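PDB 2WTM: EST1E from Clostridium proteoclasticum, which is a promiscuous feruloyl esterase that hydrolyses ferulic acid esters, probably through the serine-nucleophile mechanism of the alpha/beta hydrolases. Local coordinates for residues Leu29-Ser40 with Val57-Gly68; His77-Ile86 with Gln109-Met120. All coordinates share one frame; numbering follows the deposited sequence.

Contact 1 (Leu29-Ser40 with Val57-Gly68). With PO4 (phosphate ion), chain E.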
loop_
_atom_site.group_PDB
_atom_site.type_symbol
_atom_site.label_atom_id
_atom_site.label_comp_id
_atom_site.label_asym_id
_atom_site.label_seq_id
_atom_site.Cartn_x
_atom_site.Cartn_y
_atom_site.Cartn_z
ATOM N N LEU A 29 -15.377 -1.237 -20.886
ATOM C CA LEU A 29 -15.462 -0.201 -19.852
ATOM C C LEU A 29 -14.015 0.272 -19.552
ATOM O O LEU A 29 -13.125 -0.577 -19.366
ATOM C CB LEU A 29 -16.014 -0.770 -18.580
ATOM C CG LEU A 29 -15.965 0.181 -17.396
ATOM C CD1 LEU A 29 -17.116 1.022 -17.458
ATOM C CD2 LEU A 29 -15.928 -0.527 -16.060
ATOM N N CYS A 30 -13.797 1.577 -19.554
ATOM C CA CYS A 30 -12.502 2.135 -19.133
ATOM C C CYS A 30 -12.659 2.870 -17.827
ATOM O O CYS A 30 -13.449 3.794 -17.690
ATOM C CB CYS A 30 -11.904 3.025 -20.146
ATOM S SG CYS A 30 -10.226 3.586 -19.867
ATOM N N ILE A 31 -11.864 2.459 -16.821
ATOM C CA ILE A 31 -11.721 3.149 -15.564
ATOM C C ILE A 31 -10.738 4.323 -15.762
ATOM O O ILE A 31 -9.647 4.155 -16.323
ATOM C CB ILE A 31 -11.235 2.197 -14.464
ATOM C CG1 ILE A 31 -12.290 1.104 -14.189
ATOM C CG2 ILE A 31 -11.025 2.939 -13.146
ATOM C CD1 ILE A 31 -11.770 -0.107 -13.418
ATOM N N ILE A 32 -11.105 5.496 -15.284
ATOM C CA ILE A 32 -10.312 6.730 -15.484
ATOM C C ILE A 32 -10.036 7.339 -14.129
ATOM O O ILE A 32 -10.965 7.678 -13.377
ATOM C CB ILE A 32 -11.073 7.802 -16.346
ATOM C CG1 ILE A 32 -11.451 7.146 -17.674
ATOM C CG2 ILE A 32 -10.163 8.967 -16.618
ATOM C CD1 ILE A 32 -12.280 8.101 -18.577
ATOM N N ILE A 33 -8.769 7.555 -13.827
ATOM C CA ILE A 33 -8.307 8.088 -12.551
ATOM C C ILE A 33 -7.556 9.423 -12.711
ATOM O O ILE A 33 -6.576 9.539 -13.449
ATOM C CB ILE A 33 -7.387 7.094 -11.810
ATOM C CG1 ILE A 33 -7.999 5.691 -11.732
ATOM C CG2 ILE A 33 -7.002 7.644 -10.449
ATOM C CD1 ILE A 33 -9.298 5.596 -11.010
ATOM N N HIS A 34 -8.055 10.462 -12.033
ATOM C CA HIS A 34 -7.468 11.777 -12.076
ATOM C C HIS A 34 -6.163 11.895 -11.258
ATOM O O HIS A 34 -5.744 10.911 -10.601
ATOM C CB HIS A 34 -8.488 12.724 -11.453
ATOM C CG HIS A 34 -8.811 12.377 -10.058
ATOM N ND1 HIS A 34 -7.979 12.753 -9.015
ATOM C CD2 HIS A 34 -9.822 11.677 -9.506
ATOM C CE1 HIS A 34 -8.461 12.250 -7.893
ATOM N NE2 HIS A 34 -9.575 11.595 -8.154
ATOM N N GLY A 35 -5.580 13.105 -11.255
ATOM C CA GLY A 35 -4.338 13.337 -10.527
ATOM C C GLY A 35 -4.477 13.978 -9.153
ATOM O O GLY A 35 -5.573 14.117 -8.586
ATOM N N PHE A 36 -3.320 14.285 -8.586
ATOM C CA PHE A 36 -3.119 14.851 -7.228
ATOM C C PHE A 36 -3.710 16.231 -7.213
ATOM O O PHE A 36 -3.296 17.062 -8.007
ATOM C CB PHE A 36 -1.609 14.888 -7.025
ATOM C CG PHE A 36 -1.084 15.549 -5.769
ATOM C CD1 PHE A 36 -0.722 14.801 -4.654
ATOM C CD2 PHE A 36 -0.699 16.882 -5.756
ATOM C CE1 PHE A 36 -0.135 15.362 -3.513
ATOM C CE2 PHE A 36 -0.112 17.425 -4.619
ATOM C CZ PHE A 36 0.226 16.660 -3.523
ATOM N N THR A 37 -4.655 16.437 -6.305
ATOM C CA THR A 37 -5.539 17.673 -6.233
ATOM C C THR A 37 -6.639 17.709 -7.274
ATOM O O THR A 37 -7.484 18.655 -7.264
ATOM C CB THR A 37 -4.798 19.060 -6.239
ATOM O OG1 THR A 37 -4.422 19.448 -7.574
ATOM C CG2 THR A 37 -3.572 19.085 -5.319
ATOM N N GLY A 38 -6.646 16.747 -8.188
ATOM C CA GLY A 38 -7.590 16.705 -9.293
ATOM C C GLY A 38 -8.873 16.030 -8.919
ATOM O O GLY A 38 -9.199 15.753 -7.766
ATOM N N HIS A 39 -9.727 15.869 -9.913
ATOM C CA HIS A 39 -11.021 15.269 -9.748
ATOM C C HIS A 39 -11.580 14.906 -11.130
ATOM O O HIS A 39 -11.013 15.242 -12.183
ATOM C CB HIS A 39 -11.974 16.213 -9.021
ATOM C CG HIS A 39 -12.116 17.536 -9.695
ATOM N ND1 HIS A 39 -13.074 17.768 -10.657
ATOM C CD2 HIS A 39 -11.418 18.690 -9.566
ATOM C CE1 HIS A 39 -12.940 19.008 -11.112
ATOM N NE2 HIS A 39 -11.977 19.604 -10.437
ATOM N N SER A 40 -12.687 14.173 -11.068
ATOM C CA SER A 40 -13.236 13.485 -12.229
ATOM C C SER A 40 -13.913 14.422 -13.254
ATOM O O SER A 40 -14.166 13.992 -14.338
ATOM C CB SER A 40 -14.209 12.397 -11.769
ATOM O OG SER A 40 -13.502 11.316 -11.205
ATOM N N VAL A 57 -17.122 2.829 -25.820
ATOM C CA VAL A 57 -16.520 2.389 -24.522
ATOM C C VAL A 57 -17.186 3.156 -23.409
ATOM O O VAL A 57 -17.125 4.375 -23.328
ATOM C CB VAL A 57 -14.941 2.568 -24.590
ATOM C CG1 VAL A 57 -14.252 2.209 -23.240
ATOM C CG2 VAL A 57 -14.340 1.703 -25.663
ATOM N N ALA A 58 -17.798 2.393 -22.514
ATOM C CA ALA A 58 -18.343 2.989 -21.286
ATOM C C ALA A 58 -17.140 3.436 -20.439
ATOM O O ALA A 58 -16.034 2.945 -20.588
ATOM C CB ALA A 58 -19.122 2.006 -20.569
ATOM N N THR A 59 -17.394 4.392 -19.557
ATOM C CA THR A 59 -16.318 4.924 -18.711
ATOM C C THR A 59 -16.778 4.981 -17.286
ATOM O O THR A 59 -17.960 5.257 -16.987
ATOM C CB THR A 59 -15.877 6.304 -19.185
ATOM O OG1 THR A 59 -17.025 7.206 -19.269
ATOM C CG2 THR A 59 -15.136 6.175 -20.545
ATOM N N LEU A 60 -15.814 4.773 -16.376
ATOM C CA LEU A 60 -16.096 4.895 -14.956
ATOM C C LEU A 60 -15.004 5.778 -14.443
ATOM O O LEU A 60 -13.843 5.344 -14.251
ATOM C CB LEU A 60 -16.163 3.533 -14.247
ATOM C CG LEU A 60 -16.542 3.403 -12.760
ATOM C CD1 LEU A 60 -17.943 4.007 -12.546
ATOM C CD2 LEU A 60 -16.494 1.983 -12.387
ATOM N N ARG A 61 -15.340 7.054 -14.269
ATOM C CA ARG A 61 -14.491 8.019 -13.658
ATOM C C ARG A 61 -14.655 7.940 -12.154
ATOM O O ARG A 61 -15.776 8.042 -11.655
ATOM C CB ARG A 61 -14.785 9.450 -14.153
ATOM C CG ARG A 61 -14.524 9.749 -15.630
ATOM C CD ARG A 61 -15.096 11.074 -16.035
ATOM N NE ARG A 61 -16.562 11.022 -16.053
ATOM C CZ ARG A 61 -17.333 12.076 -15.893
ATOM N NH1 ARG A 61 -16.795 13.218 -15.612
ATOM N NH2 ARG A 61 -18.665 12.000 -16.045
ATOM N N ALA A 62 -13.567 7.762 -11.377
ATOM C CA ALA A 62 -13.695 7.635 -9.915
ATOM C C ALA A 62 -12.823 8.674 -9.240
ATOM O O ALA A 62 -11.617 8.827 -9.608
ATOM C CB ALA A 62 -13.204 6.223 -9.501
ATOM N N ASP A 63 -13.387 9.387 -8.279
ATOM C CA ASP A 63 -12.683 10.306 -7.437
ATOM C C ASP A 63 -12.002 9.443 -6.323
ATOM O O ASP A 63 -12.639 8.627 -5.650
ATOM C CB ASP A 63 -13.624 11.308 -6.775
ATOM C CG ASP A 63 -14.151 12.345 -7.734
ATOM O OD1 ASP A 63 -13.486 12.577 -8.767
ATOM O OD2 ASP A 63 -15.209 12.957 -7.364
ATOM N N MET A 64 -10.706 9.613 -6.180
ATOM C CA MET A 64 -9.946 8.882 -5.195
ATOM C C MET A 64 -10.039 9.483 -3.824
ATOM O O MET A 64 -10.533 10.572 -3.606
ATOM C CB MET A 64 -8.466 8.827 -5.669
ATOM C CG MET A 64 -8.296 8.202 -7.094
ATOM S SD MET A 64 -8.510 6.418 -6.994
ATOM C CE MET A 64 -10.283 6.187 -7.325
ATOM N N TYR A 65 -9.537 8.755 -2.835
ATOM C CA TYR A 65 -9.540 9.186 -1.406
ATOM C C TYR A 65 -9.128 10.640 -1.338
ATOM O O TYR A 65 -8.092 11.059 -1.878
ATOM C CB TYR A 65 -8.530 8.327 -0.603
ATOM C CG TYR A 65 -8.529 8.619 0.873
ATOM C CD1 TYR A 65 -9.066 7.678 1.793
ATOM C CD2 TYR A 65 -7.972 9.754 1.384
ATOM C CE1 TYR A 65 -9.062 7.910 3.179
ATOM C CE2 TYR A 65 -7.952 10.006 2.787
ATOM C CZ TYR A 65 -8.531 9.098 3.637
ATOM O OH TYR A 65 -8.488 9.243 4.988
ATOM N N GLY A 66 -9.921 11.442 -0.647
ATOM C CA GLY A 66 -9.527 12.809 -0.356
ATOM C C GLY A 66 -9.616 13.803 -1.510
ATOM O O GLY A 66 -9.098 14.925 -1.382
ATOM N N HIS A 67 -10.296 13.390 -2.603
ATOM C CA HIS A 67 -10.363 14.137 -3.836
ATOM C C HIS A 67 -11.775 14.206 -4.293
ATOM O O HIS A 67 -12.626 13.353 -4.000
ATOM C CB HIS A 67 -9.492 13.478 -4.894
ATOM C CG HIS A 67 -8.033 13.731 -4.671
ATOM N ND1 HIS A 67 -7.326 13.163 -3.613
ATOM C CD2 HIS A 67 -7.160 14.514 -5.333
ATOM C CE1 HIS A 67 -6.083 13.602 -3.655
ATOM N NE2 HIS A 67 -5.944 14.403 -4.703
ATOM N N GLY A 68 -12.051 15.317 -4.988
ATOM C CA GLY A 68 -13.353 15.427 -5.632
ATOM C C GLY A 68 -14.455 15.278 -4.614
ATOM O O GLY A 68 -14.375 15.895 -3.539
HETATM P P PO4 E . -1.199 15.995 -10.746
HETATM O O1 PO4 E . -2.480 16.328 -11.504
HETATM O O2 PO4 E . -1.238 17.020 -9.637
HETATM O O3 PO4 E . 0.017 16.371 -11.581
HETATM O O4 PO4 E . -1.062 14.513 -10.293
HETATM O O HOH W 1 -9.955 17.185 -5.576
#
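His34 and His67 meet where two neighbouring strands run out into loops, and each ring ties the other segment's backbone. His34 NE2 accepts from Met64 N at 3.0 Å along a nearly straight N-H (170°), while its ND1 donates to Gly35 O. His67 uses the same division of labour, NE2 taking the Thr37 N-H in the ring plane at 2.9 Å and ND1 giving to Tyr65 O, which fixes the rotation of both rings. Between them His34 CE1 lies 3.4 Å from His67 CB. Alongside, Asp63 OD1 grips Ser40 twice, receiving its N nearly end-on and its OG, 2.7 Å away, from above the carboxylate plane. These loops continue parallel strands 29-33 and 58-62, the two strands of a beta-alpha-beta unit in the alpha/beta-hydrolase sheet, whose bonds include Cys30 N to Ala58 O (2.8 Å). Arg61 CG packs beside Ile32 CB, and the chain, bent at chi3 (-70°), turns NH1 to Ser40 O at 3.0 Å; its NH2 forms a salt bridge with Asp18. Farther out, the type II turn from Gly35 to Gly38 presents Phe36 N to a phosphate oxygen, O4, at 2.8 Å, a position consistent with the oxyanion hole.

Contact 2 (His77-Ile86 with Gln109-Met120). With PO4 (phosphate ion), chain E.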
loop_
_atom_site.group_PDB
_atom_site.type_symbol
_atom_site.label_atom_id
_atom_site.label_comp_id
_atom_site.label_asym_id
_atom_site.label_seq_id
_atom_site.Cartn_x
_atom_site.Cartn_y
_atom_site.Cartn_z
ATOM N N HIS A 77 -4.432 11.338 2.265
ATOM C CA HIS A 77 -4.331 10.382 1.104
ATOM C C HIS A 77 -2.922 9.931 0.926
ATOM O O HIS A 77 -1.983 10.631 1.258
ATOM C CB HIS A 77 -4.882 10.992 -0.168
ATOM C CG HIS A 77 -3.903 11.623 -1.109
ATOM N ND1 HIS A 77 -3.558 12.957 -1.050
ATOM C CD2 HIS A 77 -3.285 11.124 -2.210
ATOM C CE1 HIS A 77 -2.756 13.246 -2.083
ATOM N NE2 HIS A 77 -2.561 12.143 -2.796
ATOM N N THR A 78 -2.746 8.685 0.403
ATOM C CA THR A 78 -1.451 8.147 0.071
ATOM C C THR A 78 -1.729 7.276 -1.172
ATOM O O THR A 78 -2.859 6.885 -1.522
ATOM C CB THR A 78 -0.842 7.222 1.139
ATOM O OG1 THR A 78 -1.539 5.968 1.161
ATOM C CG2 THR A 78 -0.822 7.857 2.550
ATOM N N LEU A 79 -0.675 6.854 -1.803
ATOM C CA LEU A 79 -0.780 5.936 -2.957
ATOM C C LEU A 79 -1.311 4.563 -2.548
ATOM O O LEU A 79 -1.911 3.863 -3.374
ATOM C CB LEU A 79 0.575 5.773 -3.682
ATOM C CG LEU A 79 0.922 7.017 -4.506
ATOM C CD1 LEU A 79 2.404 6.982 -4.927
ATOM C CD2 LEU A 79 0.052 7.184 -5.662
ATOM N N PHE A 80 -1.033 4.107 -1.317
ATOM C CA PHE A 80 -1.622 2.797 -0.866
ATOM C C PHE A 80 -3.164 2.977 -0.809
ATOM O O PHE A 80 -3.899 2.095 -1.219
ATOM C CB PHE A 80 -1.128 2.392 0.481
ATOM C CG PHE A 80 0.225 1.755 0.501
ATOM C CD1 PHE A 80 1.006 1.580 -0.599
ATOM C CD2 PHE A 80 0.739 1.383 1.750
ATOM C CE1 PHE A 80 2.297 1.009 -0.481
ATOM C CE2 PHE A 80 1.984 0.818 1.860
ATOM C CZ PHE A 80 2.759 0.652 0.749
ATOM N N LYS A 81 -3.631 4.103 -0.244
ATOM C CA LYS A 81 -5.095 4.317 -0.249
ATOM C C LYS A 81 -5.676 4.356 -1.647
ATOM O O LYS A 81 -6.722 3.719 -1.900
ATOM C CB LYS A 81 -5.453 5.566 0.537
ATOM C CG LYS A 81 -5.038 5.439 2.003
ATOM C CD LYS A 81 -5.528 6.600 2.889
ATOM C CE LYS A 81 -4.915 6.578 4.327
ATOM N NZ LYS A 81 -5.596 7.589 5.220
ATOM N N TRP A 82 -5.050 5.122 -2.544
ATOM C CA TRP A 82 -5.486 5.152 -3.907
ATOM C C TRP A 82 -5.484 3.770 -4.563
ATOM O O TRP A 82 -6.421 3.411 -5.304
ATOM C CB TRP A 82 -4.643 6.140 -4.759
ATOM C CG TRP A 82 -5.053 7.567 -4.564
ATOM C CD1 TRP A 82 -5.620 8.170 -3.461
ATOM C CD2 TRP A 82 -4.951 8.595 -5.589
ATOM N NE1 TRP A 82 -5.874 9.536 -3.762
ATOM C CE2 TRP A 82 -5.504 9.783 -5.063
ATOM C CE3 TRP A 82 -4.521 8.578 -6.919
ATOM C CZ2 TRP A 82 -5.586 10.953 -5.852
ATOM C CZ3 TRP A 82 -4.639 9.680 -7.688
ATOM C CH2 TRP A 82 -5.148 10.863 -7.166
ATOM N N LEU A 83 -4.467 2.957 -4.317
ATOM C CA LEU A 83 -4.420 1.634 -5.002
ATOM C C LEU A 83 -5.583 0.784 -4.407
ATOM O O LEU A 83 -6.314 0.075 -5.127
ATOM C CB LEU A 83 -3.074 0.955 -4.807
ATOM C CG LEU A 83 -2.064 1.660 -5.651
ATOM C CD1 LEU A 83 -0.771 1.120 -5.293
ATOM C CD2 LEU A 83 -2.359 1.507 -7.145
ATOM N N THR A 84 -5.809 0.872 -3.102
ATOM C CA THR A 84 -7.000 0.209 -2.435
ATOM C C THR A 84 -8.296 0.604 -3.127
ATOM O O THR A 84 -9.137 -0.218 -3.452
ATOM C CB THR A 84 -6.951 0.400 -0.919
ATOM O OG1 THR A 84 -5.739 -0.237 -0.415
ATOM C CG2 THR A 84 -8.149 -0.187 -0.262
ATOM N N ASN A 85 -8.416 1.924 -3.293
ATOM C CA ASN A 85 -9.596 2.515 -3.932
ATOM C C ASN A 85 -9.797 1.939 -5.330
ATOM O O ASN A 85 -10.894 1.528 -5.744
ATOM C CB ASN A 85 -9.522 4.051 -3.998
ATOM C CG ASN A 85 -9.428 4.757 -2.667
ATOM O OD1 ASN A 85 -9.101 5.917 -2.647
ATOM N ND2 ASN A 85 -9.859 4.119 -1.593
ATOM N N ILE A 86 -8.747 1.914 -6.104
ATOM C CA ILE A 86 -8.849 1.406 -7.477
ATOM C C ILE A 86 -9.185 -0.067 -7.530
ATOM O O ILE A 86 -9.998 -0.472 -8.353
ATOM C CB ILE A 86 -7.581 1.719 -8.276
ATOM C CG1 ILE A 86 -7.351 3.206 -8.407
ATOM C CG2 ILE A 86 -7.570 1.025 -9.666
ATOM C CD1 ILE A 86 -5.954 3.680 -8.872
ATOM N N GLN A 109 -0.564 11.806 -11.301
ATOM C CA GLN A 109 -0.642 10.805 -10.211
ATOM C C GLN A 109 -1.609 9.679 -10.495
ATOM O O GLN A 109 -1.395 8.534 -10.126
ATOM C CB GLN A 109 -0.947 11.411 -8.852
ATOM C CG GLN A 109 -0.962 10.399 -7.734
ATOM C CD GLN A 109 -1.020 11.114 -6.369
ATOM O OE1 GLN A 109 0.065 11.641 -5.972
ATOM N NE2 GLN A 109 -2.085 11.079 -5.639
ATOM N N GLY A 110 -2.691 9.941 -11.232
ATOM C CA GLY A 110 -3.610 8.913 -11.681
ATOM C C GLY A 110 -3.029 7.992 -12.728
ATOM O O GLY A 110 -3.377 6.839 -12.806
ATOM N N GLY A 111 -2.091 8.530 -13.506
ATOM C CA GLY A 111 -1.388 7.793 -14.561
ATOM C C GLY A 111 -0.416 6.840 -13.912
ATOM O O GLY A 111 -0.404 5.640 -14.259
ATOM N N LEU A 112 0.356 7.338 -12.936
ATOM C CA LEU A 112 1.135 6.448 -12.086
ATOM C C LEU A 112 0.274 5.351 -11.443
ATOM O O LEU A 112 0.550 4.149 -11.523
ATOM C CB LEU A 112 1.863 7.208 -11.018
ATOM C CG LEU A 112 2.582 6.335 -9.929
ATOM C CD1 LEU A 112 3.631 5.365 -10.458
ATOM C CD2 LEU A 112 3.073 7.277 -8.812
ATOM N N SER A 113 -0.854 5.772 -10.845
ATOM C CA SER A 113 -1.715 4.856 -10.123
ATOM C C SER A 113 -2.226 3.703 -11.003
ATOM O O SER A 113 -2.281 2.515 -10.585
ATOM C CB SER A 113 -2.848 5.651 -9.484
ATOM O OG SER A 113 -2.378 6.494 -8.442
ATOM N N VAL A 114 -2.678 4.030 -12.235
ATOM C CA VAL A 114 -3.039 3.000 -13.157
ATOM C C VAL A 114 -1.906 2.101 -13.692
ATOM O O VAL A 114 -2.078 0.889 -13.880
ATOM C CB VAL A 114 -4.051 3.496 -14.244
ATOM C CG1 VAL A 114 -5.377 4.026 -13.633
ATOM C CG2 VAL A 114 -3.442 4.460 -15.207
ATOM N N MET A 115 -0.722 2.694 -13.854
ATOM C CA MET A 115 0.423 1.827 -14.107
ATOM C C MET A 115 0.566 0.725 -13.033
ATOM O O MET A 115 0.822 -0.418 -13.329
ATOM C CB MET A 115 1.707 2.634 -14.232
ATOM C CG MET A 115 1.709 3.579 -15.469
ATOM S SD MET A 115 3.053 4.781 -15.484
ATOM C CE MET A 115 4.527 3.748 -15.536
ATOM N N LEU A 116 0.458 1.133 -11.784
ATOM C CA LEU A 116 0.607 0.221 -10.687
ATOM C C LEU A 116 -0.551 -0.756 -10.606
ATOM O O LEU A 116 -0.379 -1.956 -10.529
ATOM C CB LEU A 116 0.745 0.991 -9.354
ATOM C CG LEU A 116 1.790 2.108 -9.232
ATOM C CD1 LEU A 116 1.821 2.851 -7.847
ATOM C CD2 LEU A 116 3.177 1.434 -9.523
ATOM N N ALA A 117 -1.793 -0.242 -10.651
ATOM C CA ALA A 117 -2.977 -1.043 -10.493
ATOM C C ALA A 117 -3.122 -2.021 -11.712
ATOM O O ALA A 117 -3.553 -3.136 -11.548
ATOM C CB ALA A 117 -4.256 -0.162 -10.374
ATOM N N ALA A 118 -2.835 -1.574 -12.918
ATOM C CA ALA A 118 -2.875 -2.458 -14.111
ATOM C C ALA A 118 -1.992 -3.699 -13.956
ATOM O O ALA A 118 -2.347 -4.846 -14.258
ATOM C CB ALA A 118 -2.565 -1.740 -15.342
ATOM N N ALA A 119 -0.829 -3.467 -13.404
ATOM C CA ALA A 119 0.045 -4.599 -13.169
ATOM C C ALA A 119 -0.556 -5.557 -12.146
ATOM O O ALA A 119 -0.476 -6.769 -12.306
ATOM C CB ALA A 119 1.417 -4.093 -12.821
ATOM N N MET A 120 -1.117 -5.038 -11.063
ATOM C CA MET A 120 -1.694 -5.865 -10.042
ATOM C C MET A 120 -2.910 -6.579 -10.546
ATOM O O MET A 120 -3.307 -7.619 -10.021
ATOM C CB MET A 120 -2.063 -4.983 -8.842
ATOM C CG MET A 120 -0.859 -4.281 -8.223
ATOM S SD MET A 120 -1.368 -2.972 -7.017
ATOM C CE MET A 120 -1.744 -4.088 -5.902
HETATM P P PO4 E . -1.199 15.995 -10.746
HETATM O O1 PO4 E . -2.480 16.328 -11.504
HETATM O O2 PO4 E . -1.238 17.020 -9.637
HETATM O O3 PO4 E . 0.017 16.371 -11.581
HETATM O O4 PO4 E . -1.062 14.513 -10.293
#
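Gln109 extends its side chain to His77 and lays its amide nitrogen over a face of Trp82, at the start of the helix that follows the probable nucleophile elbow of this alpha/beta hydrolase. The helix segments 79-86 and 109-120 pass each other at 58°; their backbones come closest at Leu83 and Ala117, while the start of helix 109-120, beside the probable active site, is joined through long side chains. With CG anti to the backbone N (chi1 -177°) and the chain straight beyond it, Gln109 carries NE2 to within 3.1 Å of His77 NE2. The bond is nearly straight and lies in the amide plane, though tilted from the imidazole plane. His77 ND1 is hydrogen-bonded to Phe74 O, consistent with NE2 being the acceptor. Gln109 NE2 also sits 3.4 Å from Trp82 CH2, with the amide standing almost upright on the indole. Tyr172 holds the other end of the amide, OE1, so its orientation is fixed from two sides.

Ser113 comes in at the indole edge, its OG 3.4 Å from Trp82 CE3. One turn farther on, the polar contacts give way to apolar side chains: Ile86 CG2 meets Ala117 CB at 3.6 Å, while Leu83 CD2 fits against Leu116 CB at 3.8 Å. Both Ile86 and Ala117 also touch Met104 of strand 99-107.

Beyond Ala117 the contact slackens, and Leu83 CD1 stays 4.5 Å from Met120 SD. This looser flank is not simply left to solvent, because the second subunit reaches it: Phe80 and Val175 of that subunit pack on Leu83 and Met120 respectively. At the other end of helix 109-120, Gln109 N donates to O4 of the phosphate at 2.9 Å, while Gln109 O takes both Ser113 N and Ser113 OG from opposite faces of its carbonyl plane.

Overall arrangement
Followed from the N terminus, contact 1 closes first: strand 27-33 leads through helix 43-54 to strand 58-62, its neighbour in the sheet. Contact 2 opens only afterwards, with helix 79-93, and closes once strand 99-107 has led into helix 109-120. The two loops are therefore in series, neither nested nor crossing, with centres about 11 Å apart. They touch where the loop after strand 58-62 meets helix 79-93, Tyr65 N lying 2.9 Å from Asn85 OD1 as a probable hydrogen bond. One phosphate, probably from the crystallisation liquor, is bound by both segments 29-40 and 109-120, and also by Ser108 and His228 of the probable catalytic triad.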